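Local structure of hemolysin BL lytic component L1 (Bacillus cereus, 7NMQ) at residues Asp96-Thr101 / Asp338-Ala343; Gly109-Ile114 / Asn324-Gln329. The protein is a lytic component of the haemolysin BL enterotoxin, an alpha-helical pore-forming toxin, and probably acts with its partner components to lyse host cell membranes. All blocks are in the same frame, centred on the assembly; numbering follows the deposited sequence.

Contact 1. Residues Asp96-Thr101 / Asp338-Ala343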
loop_
_atom_site.group_PDB
_atom_site.type_symbol
_atom_site.label_atom_id
_atom_site.label_comp_id
_atom_site.label_asym_id
_atom_site.label_seq_id
_atom_site.Cartn_x
_atom_site.Cartn_y
_atom_site.Cartn_z
ATOM N N ASP A 96 -17.889 -10.221 28.348
ATOM C CA ASP A 96 -18.831 -10.449 29.480
ATOM C C ASP A 96 -18.272 -11.472 30.502
ATOM O O ASP A 96 -18.500 -11.292 31.725
ATOM C CB ASP A 96 -20.199 -10.893 28.993
ATOM C CG ASP A 96 -21.048 -9.794 28.393
ATOM O OD1 ASP A 96 -20.725 -8.598 28.619
ATOM O OD2 ASP A 96 -22.031 -10.146 27.691
ATOM N N THR A 97 -17.599 -12.515 30.046
ATOM C CA THR A 97 -16.969 -13.528 30.908
ATOM C C THR A 97 -15.871 -12.857 31.733
ATOM O O THR A 97 -15.736 -13.159 32.946
ATOM C CB THR A 97 -16.408 -14.729 30.152
ATOM O OG1 THR A 97 -17.493 -15.294 29.429
ATOM C CG2 THR A 97 -15.753 -15.752 31.038
ATOM N N LEU A 98 -15.023 -12.046 31.106
ATOM C CA LEU A 98 -13.935 -11.403 31.869
ATOM C C LEU A 98 -14.558 -10.518 32.959
ATOM O O LEU A 98 -14.078 -10.550 34.091
ATOM C CB LEU A 98 -13.036 -10.587 30.946
ATOM C CG LEU A 98 -12.369 -11.374 29.822
ATOM C CD1 LEU A 98 -11.658 -10.478 28.814
ATOM C CD2 LEU A 98 -11.462 -12.420 30.361
ATOM N N VAL A 99 -15.555 -9.721 32.633
ATOM C CA VAL A 99 -16.209 -8.867 33.660
ATOM C C VAL A 99 -16.811 -9.761 34.769
ATOM O O VAL A 99 -16.684 -9.394 35.954
ATOM C CB VAL A 99 -17.234 -7.915 33.005
ATOM C CG1 VAL A 99 -18.081 -7.206 34.059
ATOM C CG2 VAL A 99 -16.517 -6.898 32.136
ATOM N N GLU A 100 -17.461 -10.864 34.401
ATOM C CA GLU A 100 -18.112 -11.826 35.331
ATOM C C GLU A 100 -17.044 -12.381 36.284
ATOM O O GLU A 100 -17.278 -12.458 37.484
ATOM C CB GLU A 100 -18.793 -12.945 34.534
ATOM C CG GLU A 100 -19.380 -14.059 35.381
ATOM C CD GLU A 100 -19.842 -15.260 34.548
ATOM O OE1 GLU A 100 -19.635 -15.257 33.271
ATOM O OE2 GLU A 100 -20.329 -16.249 35.157
ATOM N N THR A 101 -15.902 -12.788 35.755
ATOM C CA THR A 101 -14.864 -13.387 36.603
ATOM C C THR A 101 -14.361 -12.351 37.603
ATOM O O THR A 101 -14.013 -12.744 38.719
ATOM C CB THR A 101 -13.704 -13.988 35.812
ATOM O OG1 THR A 101 -13.050 -12.949 35.079
ATOM C CG2 THR A 101 -14.157 -15.120 34.918
ATOM N N ASP A 338 -12.434 -1.350 34.403
ATOM C CA ASP A 338 -12.179 -0.045 33.737
ATOM C C ASP A 338 -11.319 -0.275 32.483
ATOM O O ASP A 338 -11.605 0.303 31.428
ATOM C CB ASP A 338 -11.476 0.964 34.649
ATOM C CG ASP A 338 -12.287 1.468 35.827
ATOM O OD1 ASP A 338 -13.521 1.520 35.708
ATOM O OD2 ASP A 338 -11.637 1.829 36.856
ATOM N N ASP A 339 -10.298 -1.106 32.603
ATOM C CA ASP A 339 -9.362 -1.388 31.496
ATOM C C ASP A 339 -10.070 -2.257 30.462
ATOM O O ASP A 339 -9.864 -2.038 29.251
ATOM C CB ASP A 339 -8.099 -2.027 32.066
ATOM C CG ASP A 339 -7.413 -1.122 33.088
ATOM O OD1 ASP A 339 -7.332 0.114 32.833
ATOM O OD2 ASP A 339 -7.014 -1.637 34.169
ATOM N N LEU A 340 -10.904 -3.189 30.897
ATOM C CA LEU A 340 -11.664 -4.021 29.943
ATOM C C LEU A 340 -12.609 -3.135 29.132
ATOM O O LEU A 340 -12.742 -3.381 27.926
ATOM C CB LEU A 340 -12.413 -5.148 30.635
ATOM C CG LEU A 340 -11.539 -6.134 31.410
ATOM C CD1 LEU A 340 -12.403 -7.063 32.245
ATOM C CD2 LEU A 340 -10.638 -6.941 30.498
ATOM N N LYS A 341 -13.310 -2.233 29.811
ATOM C CA LYS A 341 -14.352 -1.424 29.140
ATOM C C LYS A 341 -13.682 -0.469 28.141
ATOM O O LYS A 341 -14.199 -0.304 26.989
ATOM C CB LYS A 341 -15.153 -0.623 30.157
ATOM C CG LYS A 341 -16.218 0.273 29.535
ATOM C CD LYS A 341 -17.216 0.765 30.519
ATOM C CE LYS A 341 -18.134 1.824 29.950
ATOM N NZ LYS A 341 -18.565 2.797 30.979
ATOM N N ALA A 342 -12.562 0.124 28.519
ATOM C CA ALA A 342 -11.823 1.042 27.633
ATOM C C ALA A 342 -11.395 0.266 26.388
ATOM O O ALA A 342 -11.517 0.808 25.253
ATOM C CB ALA A 342 -10.654 1.708 28.314
ATOM N N ALA A 343 -10.872 -0.933 26.567
ATOM C CA ALA A 343 -10.417 -1.757 25.432
ATOM C C ALA A 343 -11.595 -2.178 24.555
ATOM O O ALA A 343 -11.447 -2.220 23.320
ATOM C CB ALA A 343 -9.654 -2.928 25.968
#
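L340 reaches from helix 330-357 to the flank of helix 45-103 and meets L98 and V99 there. Its side chain lies nearly perpendicular to that of L98. L340 uses both methyl branches. CD1 sits over the root of L98, with L340 CD1 3.8 Å from L98 CB. CD2 meets the end of the same leucine, with L340 CD2 4.0 Å from L98 CD1. V99 runs past L340 in the opposite direction and offers one methyl, V99 CG2, at 4.1 Å from L340 CD1. That methyl lies beside the backbone N because CG1 takes the place anti to it (chi1 170°). The contact joins two long helices of the bundle that forms the elongated body of this ClyA/HblB-like toxin. The nearest alpha carbons, V99 CA and L340 CA, are 7.6 Å apart. The touch is wholly apolar, and no hydrogen bond crosses between 96-101 and 338-343. L98 also packs on L110 and L117 of helix 107-154, while L340 touches Y95 and L5. One turn on from L98, T101 OG1 donates to L98 O at 2.8 Å, tilted 30° from the carbonyl plane.

Contact 2. Residues Gly109-Ile114 / Asn324-Gln329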
loop_
_atom_site.group_PDB
_atom_site.type_symbol
_atom_site.label_atom_id
_atom_site.label_comp_id
_atom_site.label_asym_id
_atom_site.label_seq_id
_atom_site.Cartn_x
_atom_site.Cartn_y
_atom_site.Cartn_z
ATOM N N GLY A 109 -10.395 -17.965 36.444
ATOM C CA GLY A 109 -11.232 -17.677 35.273
ATOM C C GLY A 109 -10.737 -16.481 34.481
ATOM O O GLY A 109 -10.709 -16.503 33.242
ATOM N N LEU A 110 -10.399 -15.414 35.177
ATOM C CA LEU A 110 -9.904 -14.200 34.514
ATOM C C LEU A 110 -8.563 -14.529 33.857
ATOM O O LEU A 110 -8.333 -14.159 32.701
ATOM C CB LEU A 110 -9.773 -13.068 35.530
ATOM C CG LEU A 110 -9.240 -11.770 34.908
ATOM C CD1 LEU A 110 -10.160 -11.200 33.844
ATOM C CD2 LEU A 110 -8.970 -10.745 35.963
ATOM N N LYS A 111 -7.663 -15.156 34.586
ATOM C CA LYS A 111 -6.334 -15.495 34.033
ATOM C C LYS A 111 -6.483 -16.375 32.791
ATOM O O LYS A 111 -5.736 -16.154 31.833
ATOM C CB LYS A 111 -5.461 -16.227 35.039
ATOM C CG LYS A 111 -4.948 -15.340 36.151
ATOM C CD LYS A 111 -4.072 -16.109 37.108
ATOM C CE LYS A 111 -2.739 -16.403 36.455
ATOM N NZ LYS A 111 -1.772 -16.971 37.423
ATOM N N GLU A 112 -7.400 -17.329 32.787
ATOM C CA GLU A 112 -7.551 -18.221 31.616
ATOM C C GLU A 112 -7.996 -17.380 30.412
ATOM O O GLU A 112 -7.487 -17.610 29.302
ATOM C CB GLU A 112 -8.545 -19.326 31.912
ATOM C CG GLU A 112 -8.431 -20.467 30.927
ATOM C CD GLU A 112 -7.206 -21.351 31.120
ATOM O OE1 GLU A 112 -6.524 -21.266 32.181
ATOM O OE2 GLU A 112 -6.980 -22.172 30.249
ATOM N N GLY A 113 -8.938 -16.463 30.605
ATOM C CA GLY A 113 -9.438 -15.581 29.532
ATOM C C GLY A 113 -8.322 -14.725 28.990
ATOM O O GLY A 113 -8.112 -14.636 27.758
ATOM N N ILE A 114 -7.558 -14.119 29.891
ATOM C CA ILE A 114 -6.451 -13.230 29.441
ATOM C C ILE A 114 -5.406 -14.078 28.732
ATOM O O ILE A 114 -4.881 -13.616 27.699
ATOM C CB ILE A 114 -5.888 -12.455 30.644
ATOM C CG1 ILE A 114 -6.928 -11.493 31.219
ATOM C CG2 ILE A 114 -4.587 -11.782 30.284
ATOM C CD1 ILE A 114 -7.377 -10.401 30.315
ATOM N N ASN A 324 0.145 -10.302 37.330
ATOM C CA ASN A 324 -0.186 -9.520 38.533
ATOM C C ASN A 324 -1.435 -10.064 39.210
ATOM O O ASN A 324 -1.620 -9.743 40.375
ATOM C CB ASN A 324 -0.473 -8.075 38.153
ATOM C CG ASN A 324 0.748 -7.262 37.805
ATOM O OD1 ASN A 324 1.886 -7.760 37.768
ATOM N ND2 ASN A 324 0.503 -5.999 37.496
ATOM N N ILE A 325 -2.279 -10.836 38.519
ATOM C CA ILE A 325 -3.602 -11.198 39.100
ATOM C C ILE A 325 -3.421 -12.010 40.377
ATOM O O ILE A 325 -4.165 -11.761 41.346
ATOM C CB ILE A 325 -4.451 -11.954 38.055
ATOM C CG1 ILE A 325 -4.985 -10.946 37.040
ATOM C CG2 ILE A 325 -5.594 -12.714 38.730
ATOM C CD1 ILE A 325 -5.478 -11.541 35.764
ATOM N N ASP A 326 -2.479 -12.933 40.463
ATOM C CA ASP A 326 -2.514 -13.835 41.641
ATOM C C ASP A 326 -2.208 -13.034 42.916
ATOM O O ASP A 326 -2.805 -13.345 43.929
ATOM C CB ASP A 326 -1.636 -15.067 41.495
ATOM C CG ASP A 326 -2.385 -16.186 40.761
ATOM O OD1 ASP A 326 -3.683 -16.184 40.745
ATOM O OD2 ASP A 326 -1.700 -17.085 40.298
ATOM N N SER A 327 -1.304 -12.069 42.875
ATOM C CA SER A 327 -0.900 -11.320 44.095
ATOM C C SER A 327 -1.805 -10.114 44.337
ATOM O O SER A 327 -1.730 -9.534 45.417
ATOM C CB SER A 327 0.529 -10.900 44.046
ATOM O OG SER A 327 0.734 -10.084 42.915
ATOM N N MET A 328 -2.663 -9.759 43.405
ATOM C CA MET A 328 -3.470 -8.531 43.466
ATOM C C MET A 328 -4.474 -8.577 44.615
ATOM O O MET A 328 -5.162 -9.597 44.805
ATOM C CB MET A 328 -4.266 -8.401 42.164
ATOM C CG MET A 328 -4.526 -7.005 41.800
ATOM S SD MET A 328 -5.369 -6.947 40.251
ATOM C CE MET A 328 -4.059 -7.000 39.037
ATOM N N GLN A 329 -4.554 -7.485 45.370
ATOM C CA GLN A 329 -5.568 -7.356 46.452
ATOM C C GLN A 329 -6.933 -7.007 45.846
ATOM O O GLN A 329 -7.011 -6.576 44.661
ATOM C CB GLN A 329 -5.092 -6.376 47.537
ATOM C CG GLN A 329 -5.935 -6.322 48.818
ATOM C CD GLN A 329 -7.069 -5.312 48.808
ATOM O OE1 GLN A 329 -7.060 -4.328 48.095
ATOM N NE2 GLN A 329 -8.078 -5.520 49.628
HETATM O O HOH W 1 -0.980 -14.141 38.344
#
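K111 makes two kinds of contact with residues 324-329. Its ammonium group forms a salt bridge with D326, K111 NZ to D326 OD2 at 2.9 Å. The aspartate stands roughly square to the lysine. The nitrogen comes in from above the carboxylate, 64° out of its plane. Nearer the backbone, K111 CG lies 3.7 Å from I325 CG2, as the lysine and isoleucine run alongside in opposed senses. L110 adds to the apolar part, with L110 CD2 3.6 Å from I325 CD1. I325 CD1 serves both neighbours, since it is also 3.9 Å from K111 CG. These contacts tie helix 107-154 to the C-terminal part of helix 275-325 and the residues that lead on to helix 330-357, at one tip of the helical bundle. The lysine chain is bent at chi3 (73°), which turns NZ toward the aspartate. A water joins the same two residues, accepting from K111 NZ at 3.1 Å and from D326 N at 2.9 Å. Further out, K107 NZ donates to the carbonyl oxygens of I325, D326 and M328, holding these residues close to the start of helix 107-154. L110 and M328 both pack on F333 and I336 of helix 330-357. The Q329 side chain then acts as N-cap of that helix, with OE1 accepting from H331 N.

In the fold
The centres of contact 1 and contact 2 lie 12 Å apart, near one end of the bundle. Both segments of contact 2 fall, in sequence, between the two segments of contact 1. Helices 45-103 and 107-154 are consecutive, as are 275-325 and 330-357, so two successive pairs meet here. The contacts also touch directly. T101 OG1 lies 3.3 Å from L110 CB, and L98 CD2 is 3.8 Å from G113 CA. L98 CD2 is also 3.9 Å from L110 CD1, so the two leucines belong to one shared apolar layer. Contact 1 is buried, while contact 2 is partly buried, with D326 exposed. Their centres are about 35 Å and 40 Å from the chain centre.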